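Side-chain contacts in binary enterotoxin of Clostridium perfringens component a (PDB 5WTZ), which binds NAD and, as the enzymatic component of a binary enterotoxin, ADP-ribosylates actin: residues S224-E228 with E229-P233; K236-S240 with N241-D245; I195-K199 with G200-A204; Y96-N100 with D101-F105. One frame throughout, in Å; residues are numbered along the deposited sequence.

Interaction 1 (S224-E228 with E229-P233); sequences SQWGE and ENYAP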
loop_
_atom_site.group_PDB
_atom_site.type_symbol
_atom_site.label_atom_id
_atom_site.label_comp_id
_atom_site.label_asym_id
_atom_site.label_seq_id
_atom_site.Cartn_x
_atom_site.Cartn_y
_atom_site.Cartn_z
ATOM N N SER A 224 -2.318 14.616 11.501
ATOM C CA SER A 224 -2.513 16.017 11.840
ATOM C C SER A 224 -1.189 16.681 12.242
ATOM O O SER A 224 -0.881 17.788 11.804
ATOM C CB SER A 224 -3.551 16.135 12.958
ATOM O OG SER A 224 -3.636 17.461 13.446
ATOM N N GLN A 225 -0.403 15.988 13.062
ATOM C CA GLN A 225 0.901 16.484 13.496
ATOM C C GLN A 225 1.880 16.688 12.344
ATOM O O GLN A 225 2.583 17.696 12.295
ATOM C CB GLN A 225 1.505 15.533 14.525
ATOM C CG GLN A 225 0.917 15.708 15.919
ATOM C CD GLN A 225 1.405 14.665 16.908
ATOM O OE1 GLN A 225 1.600 13.497 16.556
ATOM N NE2 GLN A 225 1.595 15.079 18.155
ATOM N N TRP A 226 1.935 15.724 11.433
ATOM C CA TRP A 226 2.776 15.834 10.245
ATOM C C TRP A 226 2.345 17.018 9.382
ATOM O O TRP A 226 3.176 17.834 8.968
ATOM C CB TRP A 226 2.729 14.531 9.442
ATOM C CG TRP A 226 3.673 14.517 8.273
ATOM C CD1 TRP A 226 4.974 14.095 8.271
ATOM C CD2 TRP A 226 3.388 14.943 6.938
ATOM N NE1 TRP A 226 5.515 14.237 7.015
ATOM C CE2 TRP A 226 4.554 14.757 6.176
ATOM C CE3 TRP A 226 2.248 15.467 6.308
ATOM C CZ2 TRP A 226 4.627 15.077 4.827
ATOM C CZ3 TRP A 226 2.318 15.777 4.968
ATOM C CH2 TRP A 226 3.500 15.583 4.240
ATOM N N GLY A 227 1.043 17.128 9.130
ATOM C CA GLY A 227 0.515 18.243 8.364
ATOM C C GLY A 227 0.858 19.596 8.965
ATOM O O GLY A 227 1.330 20.499 8.268
ATOM N N GLU A 228 0.636 19.730 10.270
ATOM C CA GLU A 228 0.964 20.951 10.985
ATOM C C GLU A 228 2.456 21.279 10.937
ATOM O O GLU A 228 2.834 22.415 10.668
ATOM C CB GLU A 228 0.501 20.842 12.443
ATOM C CG GLU A 228 0.885 22.027 13.308
ATOM C CD GLU A 228 0.096 23.281 12.973
ATOM O OE1 GLU A 228 -0.952 23.168 12.295
ATOM O OE2 GLU A 228 0.529 24.380 13.387
ATOM N N GLU A 229 3.304 20.299 11.223
ATOM C CA GLU A 229 4.734 20.550 11.317
ATOM C C GLU A 229 5.294 20.995 9.977
ATOM O O GLU A 229 6.153 21.868 9.902
ATOM C CB GLU A 229 5.485 19.298 11.791
ATOM C CG GLU A 229 5.232 18.892 13.228
ATOM C CD GLU A 229 6.099 17.721 13.655
ATOM O OE1 GLU A 229 7.315 17.749 13.365
ATOM O OE2 GLU A 229 5.566 16.770 14.270
ATOM N N ASN A 230 4.798 20.379 8.914
ATOM C CA ASN A 230 5.396 20.576 7.615
ATOM C C ASN A 230 4.707 21.645 6.792
ATOM O O ASN A 230 5.336 22.212 5.904
ATOM C CB ASN A 230 5.433 19.247 6.846
ATOM C CG ASN A 230 6.450 18.276 7.421
ATOM O OD1 ASN A 230 7.659 18.471 7.287
ATOM N ND2 ASN A 230 5.966 17.227 8.061
ATOM N N TYR A 231 3.443 21.955 7.083
ATOM C CA TYR A 231 2.752 22.930 6.238
ATOM C C TYR A 231 2.166 24.145 6.962
ATOM O O TYR A 231 1.562 25.016 6.330
ATOM C CB TYR A 231 1.688 22.196 5.400
ATOM C CG TYR A 231 2.373 21.503 4.251
ATOM C CD1 TYR A 231 2.666 22.196 3.081
ATOM C CD2 TYR A 231 2.809 20.179 4.362
ATOM C CE1 TYR A 231 3.341 21.577 2.037
ATOM C CE2 TYR A 231 3.490 19.559 3.327
ATOM C CZ TYR A 231 3.750 20.264 2.165
ATOM O OH TYR A 231 4.418 19.653 1.134
ATOM N N ALA A 232 2.379 24.244 8.269
ATOM C CA ALA A 232 2.096 25.511 8.939
ATOM C C ALA A 232 2.931 26.666 8.347
ATOM O O ALA A 232 2.380 27.735 8.076
ATOM C CB ALA A 232 2.332 25.399 10.436
ATOM N N PRO A 233 4.249 26.466 8.123
ATOM C CA PRO A 233 4.962 27.600 7.521
ATOM C C PRO A 233 4.496 27.895 6.090
ATOM O O PRO A 233 4.513 29.058 5.682
ATOM C CB PRO A 233 6.428 27.148 7.524
ATOM C CG PRO A 233 6.488 25.986 8.482
ATOM C CD PRO A 233 5.157 25.328 8.366
#
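One face of the Trp226 indole is covered by the side-chain amide of Asn230, whose ND2 lies 3.1 Å above the ring plane and offset toward the rim. Ring and amide planes are 47° apart, so the amide is tilted over the indole rather than stacked flat on it. Of the ring atoms, NE1 is nearest to ND2, at 3.2 Å, but both are donors and do not bond to each other. NE1 has its own acceptor in the carboxylate of Glu293. The Asn230 ND2 proton goes instead to Trp226 O, at 3.0 Å. That carbonyl oxygen also takes the helical bond from Asn230 N, and the two donors arrive from opposite faces of the carbonyl plane. Asn230 CG stands beside its own backbone N (chi1 -71°), which turns the amide back toward the preceding turn.

Tyr231 lies alongside Trp226 and points the same way. Its ring edge, near the ring plane, faces Trp226 CH2, which is 4.1 Å from CE2 of Tyr231. Tyr231 OH is bonded to the backbone oxygen of Arg289.

These are i to i+4 and i to i+5 contacts along helix 220-237, with a side-chain amide returning to a carbonyl one turn back. They lie on the buried side of the helix, before its kink at Pro233, where Trp226 packs on Phe216 and Tyr231 on strand 370-372 of the NAD-binding unit.

Interaction 2 (K236-S240 with N241-D245); sequences KELTS and NELRD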
loop_
_atom_site.group_PDB
_atom_site.type_symbol
_atom_site.label_atom_id
_atom_site.label_comp_id
_atom_site.label_asym_id
_atom_site.label_seq_id
_atom_site.Cartn_x
_atom_site.Cartn_y
_atom_site.Cartn_z
ATOM N N LYS A 236 1.578 30.256 5.935
ATOM C CA LYS A 236 2.024 31.627 6.185
ATOM C C LYS A 236 2.444 32.360 4.920
ATOM O O LYS A 236 2.109 33.530 4.725
ATOM C CB LYS A 236 3.199 31.642 7.166
ATOM C CG LYS A 236 2.824 32.031 8.583
ATOM C CD LYS A 236 4.045 32.080 9.487
ATOM C CE LYS A 236 3.769 31.376 10.802
ATOM N NZ LYS A 236 2.385 31.623 11.289
ATOM N N GLU A 237 3.199 31.676 4.072
ATOM C CA GLU A 237 3.774 32.295 2.889
ATOM C C GLU A 237 2.770 32.490 1.751
ATOM O O GLU A 237 3.134 33.043 0.718
ATOM C CB GLU A 237 4.945 31.461 2.366
ATOM C CG GLU A 237 5.960 31.020 3.401
ATOM C CD GLU A 237 7.316 30.739 2.781
ATOM O OE1 GLU A 237 7.580 31.245 1.668
ATOM O OE2 GLU A 237 8.105 29.990 3.393
ATOM N N LEU A 238 1.529 32.026 1.908
ATOM C CA LEU A 238 0.561 32.168 0.816
ATOM C C LEU A 238 0.211 33.635 0.585
ATOM O O LEU A 238 -0.020 34.365 1.550
ATOM C CB LEU A 238 -0.718 31.386 1.087
ATOM C CG LEU A 238 -0.656 29.858 1.056
ATOM C CD1 LEU A 238 -2.053 29.277 1.085
ATOM C CD2 LEU A 238 0.129 29.339 -0.159
ATOM N N THR A 239 0.176 34.070 -0.680
ATOM C CA THR A 239 -0.390 35.381 -0.991
ATOM C C THR A 239 -1.884 35.337 -0.682
ATOM O O THR A 239 -2.473 34.247 -0.628
ATOM C CB THR A 239 -0.191 35.807 -2.465
ATOM O OG1 THR A 239 -0.938 34.936 -3.322
ATOM C CG2 THR A 239 1.283 35.796 -2.857
ATOM N N SER A 240 -2.489 36.505 -0.480
ATOM C CA SER A 240 -3.901 36.562 -0.137
ATOM C C SER A 240 -4.731 35.919 -1.255
ATOM O O SER A 240 -5.692 35.208 -0.972
ATOM C CB SER A 240 -4.347 38.003 0.150
ATOM O OG SER A 240 -3.979 38.907 -0.876
ATOM N N ASN A 241 -4.332 36.122 -2.510
ATOM C CA ASN A 241 -5.031 35.489 -3.636
ATOM C C ASN A 241 -4.822 33.970 -3.713
ATOM O O ASN A 241 -5.722 33.232 -4.120
ATOM C CB ASN A 241 -4.613 36.127 -4.963
ATOM C CG ASN A 241 -5.344 37.434 -5.246
ATOM O OD1 ASN A 241 -5.821 38.100 -4.331
ATOM N ND2 ASN A 241 -5.435 37.800 -6.520
ATOM N N GLU A 242 -3.646 33.492 -3.336
ATOM C CA GLU A 242 -3.424 32.051 -3.287
ATOM C C GLU A 242 -4.319 31.431 -2.224
ATOM O O GLU A 242 -4.989 30.424 -2.466
ATOM C CB GLU A 242 -1.960 31.743 -3.006
ATOM C CG GLU A 242 -1.074 32.027 -4.208
ATOM C CD GLU A 242 0.422 31.955 -3.907
ATOM O OE1 GLU A 242 0.828 31.963 -2.724
ATOM O OE2 GLU A 242 1.195 31.904 -4.883
ATOM N N LEU A 243 -4.343 32.052 -1.051
ATOM C CA LEU A 243 -5.172 31.567 0.037
ATOM C C LEU A 243 -6.638 31.577 -0.369
ATOM O O LEU A 243 -7.367 30.620 -0.111
ATOM C CB LEU A 243 -4.956 32.415 1.281
ATOM C CG LEU A 243 -5.767 32.041 2.515
ATOM C CD1 LEU A 243 -5.452 30.628 2.947
ATOM C CD2 LEU A 243 -5.466 33.025 3.626
ATOM N N ARG A 244 -7.061 32.654 -1.020
ATOM C CA ARG A 244 -8.447 32.798 -1.448
ATOM C C ARG A 244 -8.836 31.687 -2.418
ATOM O O ARG A 244 -9.868 31.040 -2.255
ATOM C CB ARG A 244 -8.675 34.157 -2.101
ATOM C CG ARG A 244 -10.113 34.393 -2.557
ATOM C CD ARG A 244 -10.163 35.540 -3.544
ATOM N NE ARG A 244 -9.488 35.175 -4.790
ATOM C CZ ARG A 244 -8.942 36.044 -5.630
ATOM N NH1 ARG A 244 -8.976 37.345 -5.361
ATOM N NH2 ARG A 244 -8.355 35.609 -6.739
ATOM N N ASP A 245 -7.999 31.460 -3.426
ATOM C CA ASP A 245 -8.349 30.498 -4.464
ATOM C C ASP A 245 -8.189 29.033 -4.032
ATOM O O ASP A 245 -8.910 28.177 -4.528
ATOM C CB ASP A 245 -7.536 30.795 -5.726
ATOM C CG ASP A 245 -7.998 32.075 -6.398
ATOM O OD1 ASP A 245 -9.044 32.588 -5.964
ATOM O OD2 ASP A 245 -7.348 32.571 -7.344
#
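Glu242 OE1 is gripped by two groups: the backbone N of Thr239, at 3.0 Å, and the ammonium of Lys288, which forms a salt bridge, while OE2 bonds to Ser284 OG. The Thr239 N-H points almost straight at OE1 (163°) but meets it from above the carboxylate plane. The return bond runs from Glu242 N to Thr239 OG1, at 3.1 Å. Together the two bonds make a capping box, with Thr239 as N-cap of the helix that follows. Thr239 OG1 sits between its own backbone N and carbonyl carbon (chi1 66°), which aims it at the first turn. Glu242 CG stands beside the backbone N and the chain runs extended beyond it. CG thus passes close to the hydroxyl, and the carboxylate reaches back to Thr239 N. The nearby ammonium probably favours the charged form of this buried carboxylate.

Next to the cap, Leu238 and Leu243 cross at about a right angle, and their CD1 atoms meet at 4.1 Å. Leu238 CD2 also lies 3.7 Å from Glu242 OE1. Further on, Arg244 grips Asp245 side-on: NE, at 2.9 Å, and NH2 both donate to OD1 from the same face of the carboxylate.

The contact is the tight corner between helix 220-237 and helix 240-263. Helix 272-286 packs beside it: Leu238 touches Ala285, Arg244 NH2 forms a salt bridge with Glu277, and Asp245 OD2 is bonded to Asn281.

Interaction 3 (I195-K199 with G200-A204); sequences IVTIK and GKQYA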
loop_
_atom_site.group_PDB
_atom_site.type_symbol
_atom_site.label_atom_id
_atom_site.label_comp_id
_atom_site.label_asym_id
_atom_site.label_seq_id
_atom_site.Cartn_x
_atom_site.Cartn_y
_atom_site.Cartn_z
ATOM N N ILE A 195 17.332 -15.455 -12.092
ATOM C CA ILE A 195 16.670 -16.739 -12.160
ATOM C C ILE A 195 17.370 -17.715 -11.224
ATOM O O ILE A 195 18.603 -17.758 -11.151
ATOM C CB ILE A 195 16.653 -17.289 -13.598
ATOM C CG1 ILE A 195 15.901 -16.330 -14.521
ATOM C CG2 ILE A 195 16.014 -18.660 -13.642
ATOM C CD1 ILE A 195 15.811 -16.804 -15.951
ATOM N N VAL A 196 16.578 -18.482 -10.488
ATOM C CA VAL A 196 17.109 -19.482 -9.575
ATOM C C VAL A 196 16.447 -20.808 -9.901
ATOM O O VAL A 196 15.240 -20.867 -10.149
ATOM C CB VAL A 196 16.882 -19.105 -8.073
ATOM C CG1 VAL A 196 15.393 -19.005 -7.727
ATOM C CG2 VAL A 196 17.572 -20.095 -7.153
ATOM N N THR A 197 17.247 -21.866 -9.935
ATOM C CA THR A 197 16.723 -23.193 -10.203
ATOM C C THR A 197 16.562 -23.935 -8.897
ATOM O O THR A 197 17.521 -24.106 -8.148
ATOM C CB THR A 197 17.636 -23.969 -11.152
ATOM O OG1 THR A 197 17.757 -23.225 -12.370
ATOM C CG2 THR A 197 17.050 -25.361 -11.461
ATOM N N ILE A 198 15.336 -24.357 -8.616
ATOM C CA ILE A 198 15.056 -25.154 -7.429
ATOM C C ILE A 198 14.345 -26.452 -7.825
ATOM O O ILE A 198 13.305 -26.414 -8.461
ATOM C CB ILE A 198 14.204 -24.352 -6.420
ATOM C CG1 ILE A 198 14.987 -23.128 -5.943
ATOM C CG2 ILE A 198 13.791 -25.235 -5.244
ATOM C CD1 ILE A 198 14.171 -22.168 -5.117
ATOM N N LYS A 199 14.931 -27.596 -7.480
ATOM C CA LYS A 199 14.394 -28.894 -7.894
ATOM C C LYS A 199 14.134 -28.952 -9.403
ATOM O O LYS A 199 13.071 -29.393 -9.841
ATOM C CB LYS A 199 13.104 -29.210 -7.134
ATOM C CG LYS A 199 13.272 -29.387 -5.628
ATOM C CD LYS A 199 14.028 -30.665 -5.307
ATOM C CE LYS A 199 14.018 -30.955 -3.812
ATOM N NZ LYS A 199 14.862 -32.119 -3.443
ATOM N N GLY A 200 15.091 -28.467 -10.190
ATOM C CA GLY A 200 15.036 -28.600 -11.637
ATOM C C GLY A 200 14.190 -27.549 -12.330
ATOM O O GLY A 200 14.118 -27.511 -13.559
ATOM N N LYS A 201 13.552 -26.694 -11.539
ATOM C CA LYS A 201 12.629 -25.694 -12.062
ATOM C C LYS A 201 13.119 -24.271 -11.822
ATOM O O LYS A 201 13.622 -23.941 -10.743
ATOM C CB LYS A 201 11.245 -25.885 -11.434
ATOM C CG LYS A 201 10.201 -24.866 -11.834
ATOM C CD LYS A 201 8.855 -25.268 -11.234
ATOM C CE LYS A 201 7.786 -24.233 -11.491
ATOM N NZ LYS A 201 7.637 -23.952 -12.945
ATOM N N GLN A 202 12.962 -23.425 -12.829
ATOM C CA GLN A 202 13.372 -22.030 -12.706
ATOM C C GLN A 202 12.291 -21.142 -12.099
ATOM O O GLN A 202 11.117 -21.232 -12.454
ATOM C CB GLN A 202 13.782 -21.471 -14.069
ATOM C CG GLN A 202 15.076 -22.062 -14.597
ATOM C CD GLN A 202 15.539 -21.414 -15.892
ATOM O OE1 GLN A 202 14.871 -20.528 -16.432
ATOM N NE2 GLN A 202 16.687 -21.865 -16.402
ATOM N N TYR A 203 12.713 -20.270 -11.195
ATOM C CA TYR A 203 11.837 -19.284 -10.601
ATOM C C TYR A 203 12.484 -17.921 -10.745
ATOM O O TYR A 203 13.707 -17.815 -10.781
ATOM C CB TYR A 203 11.579 -19.591 -9.124
ATOM C CG TYR A 203 10.914 -20.921 -8.849
ATOM C CD1 TYR A 203 11.666 -22.097 -8.760
ATOM C CD2 TYR A 203 9.532 -21.006 -8.664
ATOM C CE1 TYR A 203 11.058 -23.327 -8.498
ATOM C CE2 TYR A 203 8.920 -22.230 -8.407
ATOM C CZ TYR A 203 9.688 -23.384 -8.324
ATOM O OH TYR A 203 9.092 -24.601 -8.066
ATOM N N ALA A 204 11.668 -16.877 -10.824
ATOM C CA ALA A 204 12.179 -15.518 -10.772
ATOM C C ALA A 204 12.469 -15.152 -9.316
ATOM O O ALA A 204 11.547 -15.062 -8.499
ATOM C CB ALA A 204 11.183 -14.542 -11.394
HETATM O O HOH W 1 17.664 -24.420 -14.551
HETATM O O HOH W 2 10.578 -26.789 -7.940
#
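Tyr203 starts out against Val196, its partner across the strands: its CB lies 4.1 Å from Val196 CG1. CG stands beside the backbone N (chi1 -61°), and this carries the ring toward the turn and Ile198. CD1 and then CE1 pass Ile198 CB, with CE1 at 3.9 Å. The carbonyl oxygen of Ile198 lies at the ring edge, in its plane. At the tip, OH meets a water at 2.6 Å, also in the ring plane, and this water donates to Ile198 O. The hydroxyl is further bonded to Ser152 N, so two polar partners fix the end of the ring. Tyr97 packs against the ring with planes at about 45°.

Thr197 and Gln202 occupy the other face of the sheet with Ile195. Gln202 runs extended from CG and crosses both neighbours obliquely. Its CG is 3.7 Å from Thr197 OG1, and its OE1 is 3.5 Å from Ile195 CG2. OE1 takes its hydrogen bond from Ile118 N. A second water sits at Thr197 OG1 and accepts a weak bond from Gln202 NE2.

Val196 and Tyr203 exchange two backbone bonds, as do Ile198 and Lys201. The latter pair closes a type I' turn with Lys199 and Gly200 at its corners, both at positive phi. This is a beta hairpin with a two-residue type I' loop, joining strands 187-198 and 201-211 of the sheet in the first ADP-ribosyltransferase-like unit.

Interaction 4 (Y96-N100 with D101-F105); sequences YYEAN and DKFGF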
loop_
_atom_site.group_PDB
_atom_site.type_symbol
_atom_site.label_atom_id
_atom_site.label_comp_id
_atom_site.label_asym_id
_atom_site.label_seq_id
_atom_site.Cartn_x
_atom_site.Cartn_y
_atom_site.Cartn_z
ATOM N N TYR A 96 9.914 -16.564 0.728
ATOM C CA TYR A 96 8.571 -17.030 0.394
ATOM C C TYR A 96 8.341 -16.978 -1.105
ATOM O O TYR A 96 8.800 -16.052 -1.787
ATOM C CB TYR A 96 7.485 -16.222 1.118
ATOM C CG TYR A 96 7.469 -14.739 0.816
ATOM C CD1 TYR A 96 8.306 -13.861 1.489
ATOM C CD2 TYR A 96 6.585 -14.212 -0.114
ATOM C CE1 TYR A 96 8.282 -12.487 1.222
ATOM C CE2 TYR A 96 6.557 -12.859 -0.384
ATOM C CZ TYR A 96 7.395 -12.003 0.281
ATOM O OH TYR A 96 7.338 -10.661 -0.002
ATOM N N TYR A 97 7.660 -18.001 -1.603
ATOM C CA TYR A 97 7.171 -18.019 -2.972
ATOM C C TYR A 97 6.052 -17.006 -3.094
ATOM O O TYR A 97 5.291 -16.807 -2.142
ATOM C CB TYR A 97 6.669 -19.399 -3.353
ATOM C CG TYR A 97 7.737 -20.428 -3.656
ATOM C CD1 TYR A 97 8.593 -20.280 -4.743
ATOM C CD2 TYR A 97 7.870 -21.548 -2.868
ATOM C CE1 TYR A 97 9.556 -21.249 -5.032
ATOM C CE2 TYR A 97 8.823 -22.520 -3.154
ATOM C CZ TYR A 97 9.665 -22.356 -4.231
ATOM O OH TYR A 97 10.621 -23.311 -4.510
ATOM N N GLU A 98 5.948 -16.364 -4.253
ATOM C CA GLU A 98 4.979 -15.284 -4.432
ATOM C C GLU A 98 4.289 -15.296 -5.810
ATOM O O GLU A 98 4.857 -15.765 -6.803
ATOM C CB GLU A 98 5.660 -13.938 -4.190
ATOM C CG GLU A 98 4.711 -12.726 -4.256
ATOM C CD GLU A 98 3.545 -12.824 -3.263
ATOM O OE1 GLU A 98 2.609 -13.643 -3.469
ATOM O OE2 GLU A 98 3.573 -12.069 -2.266
ATOM N N ALA A 99 3.056 -14.794 -5.858
ATOM C CA ALA A 99 2.275 -14.773 -7.085
ATOM C C ALA A 99 2.610 -13.510 -7.859
ATOM O O ALA A 99 2.988 -12.502 -7.272
ATOM C CB ALA A 99 0.778 -14.849 -6.775
ATOM N N ASN A 100 2.500 -13.550 -9.176
ATOM C CA ASN A 100 2.873 -12.357 -9.921
ATOM C C ASN A 100 1.922 -11.178 -9.632
ATOM O O ASN A 100 2.349 -10.027 -9.683
ATOM C CB ASN A 100 2.968 -12.648 -11.427
ATOM C CG ASN A 100 1.792 -13.419 -11.956
ATOM O OD1 ASN A 100 0.991 -13.956 -11.194
ATOM N ND2 ASN A 100 1.688 -13.497 -13.276
ATOM N N ASP A 101 0.672 -11.431 -9.254
ATOM C CA ASP A 101 -0.216 -10.280 -9.022
ATOM C C ASP A 101 0.171 -9.463 -7.780
ATOM O O ASP A 101 -0.199 -8.299 -7.675
ATOM C CB ASP A 101 -1.692 -10.706 -8.954
ATOM C CG ASP A 101 -1.972 -11.750 -7.898
ATOM O OD1 ASP A 101 -1.477 -11.625 -6.758
ATOM O OD2 ASP A 101 -2.714 -12.701 -8.217
ATOM N N LYS A 102 0.951 -10.029 -6.861
ATOM C CA LYS A 102 1.509 -9.212 -5.789
ATOM C C LYS A 102 2.605 -8.271 -6.294
ATOM O O LYS A 102 3.121 -7.443 -5.542
ATOM C CB LYS A 102 2.057 -10.079 -4.656
ATOM C CG LYS A 102 1.049 -10.333 -3.534
ATOM C CD LYS A 102 0.708 -9.049 -2.778
ATOM C CE LYS A 102 1.891 -8.558 -1.947
ATOM N NZ LYS A 102 1.604 -7.309 -1.171
ATOM N N PHE A 103 2.979 -8.396 -7.565
ATOM C CA PHE A 103 3.892 -7.426 -8.143
ATOM C C PHE A 103 3.175 -6.660 -9.245
ATOM O O PHE A 103 3.791 -5.903 -9.987
ATOM C CB PHE A 103 5.163 -8.117 -8.650
ATOM C CG PHE A 103 6.068 -8.575 -7.539
ATOM C CD1 PHE A 103 6.943 -7.676 -6.941
ATOM C CD2 PHE A 103 6.035 -9.894 -7.086
ATOM C CE1 PHE A 103 7.775 -8.086 -5.903
ATOM C CE2 PHE A 103 6.854 -10.304 -6.048
ATOM C CZ PHE A 103 7.726 -9.407 -5.462
ATOM N N GLY A 104 1.862 -6.867 -9.331
ATOM C CA GLY A 104 1.047 -6.223 -10.337
ATOM C C GLY A 104 1.449 -6.628 -11.740
ATOM O O GLY A 104 1.332 -5.849 -12.682
ATOM N N PHE A 105 1.917 -7.863 -11.876
ATOM C CA PHE A 105 2.434 -8.358 -13.142
ATOM C C PHE A 105 1.470 -9.415 -13.671
ATOM O O PHE A 105 1.182 -10.390 -12.975
ATOM C CB PHE A 105 3.837 -8.938 -12.954
ATOM C CG PHE A 105 4.593 -9.162 -14.236
ATOM C CD1 PHE A 105 4.986 -8.087 -15.027
ATOM C CD2 PHE A 105 4.955 -10.451 -14.631
ATOM C CE1 PHE A 105 5.702 -8.302 -16.214
ATOM C CE2 PHE A 105 5.669 -10.661 -15.795
ATOM C CZ PHE A 105 6.041 -9.585 -16.589
#
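Strand 92-98 gives way here to a short 3-10 turn, closed by Phe103 N on Asn100 O at 2.7 Å, and after it Phe105 N returns to the same oxygen, at 3.1 Å, from the opposite face of the carbonyl plane.

Glu98 and Lys102 carry the main side-chain contact. The Glu98 chain is bent at chi2 (57°), which folds its carboxylate back toward the backbone. OE1 accepts from Ala99 N at 2.7 Å through its anti lone pair. The Lys102 chain runs aslant over this carboxylate, and its CG lies 3.3 Å from Glu98 OE2. Two successive bends, at chi2 and chi3, then take the ammonium away: NZ stays 5.3 Å from OE2 and makes a weak bond to Gln137.

Glu98 CG also lies 3.7 Å from CE2 of Phe103. The carboxylate and ring planes are 79° apart. The Phe103 ring has Ala99 O near its edge. Asn100 CB sits at the edge of the Phe105 ring, 4.1 Å from Phe105 CB. Strand 92-98 is an outermost strand of its five-stranded sheet, beside strand 156-162, and both phenylalanines touch helix 120-130. Phe103 meets Phe135 edge-to-face, and Phe105 meets Phe126 in the same way.

The turn is closed by backbone bonds. The Glu98 carboxylate is bonded to a backbone N-H and packed against the aliphatic part of Lys102, without a direct ion pair. The lysine charge is still near enough that it could ease the burial of the carboxylate.

How the interactions relate
Along the chain the order is interaction 4, interaction 3, interaction 1, interaction 2. Interactions 4 and 3 lie in the first ADP-ribosyltransferase-like unit, with centres about 16 Å apart, and reach the same sheet. They touch where Tyr97 packs on Tyr203 and Ile198. Interactions 1 and 2 lie in the second unit, with centres about 17 Å apart, and share helix 220-237. Between the two pairs the centres are about 36 to 59 Å apart, on opposite sides of the chain's centre. Each unit has a five-stranded sheet of strand order 1-3-5-4-2, consistent with a duplicated fold. The bound NAD lies in the second, about 13 Å from the side chains of Trp226 and Leu243.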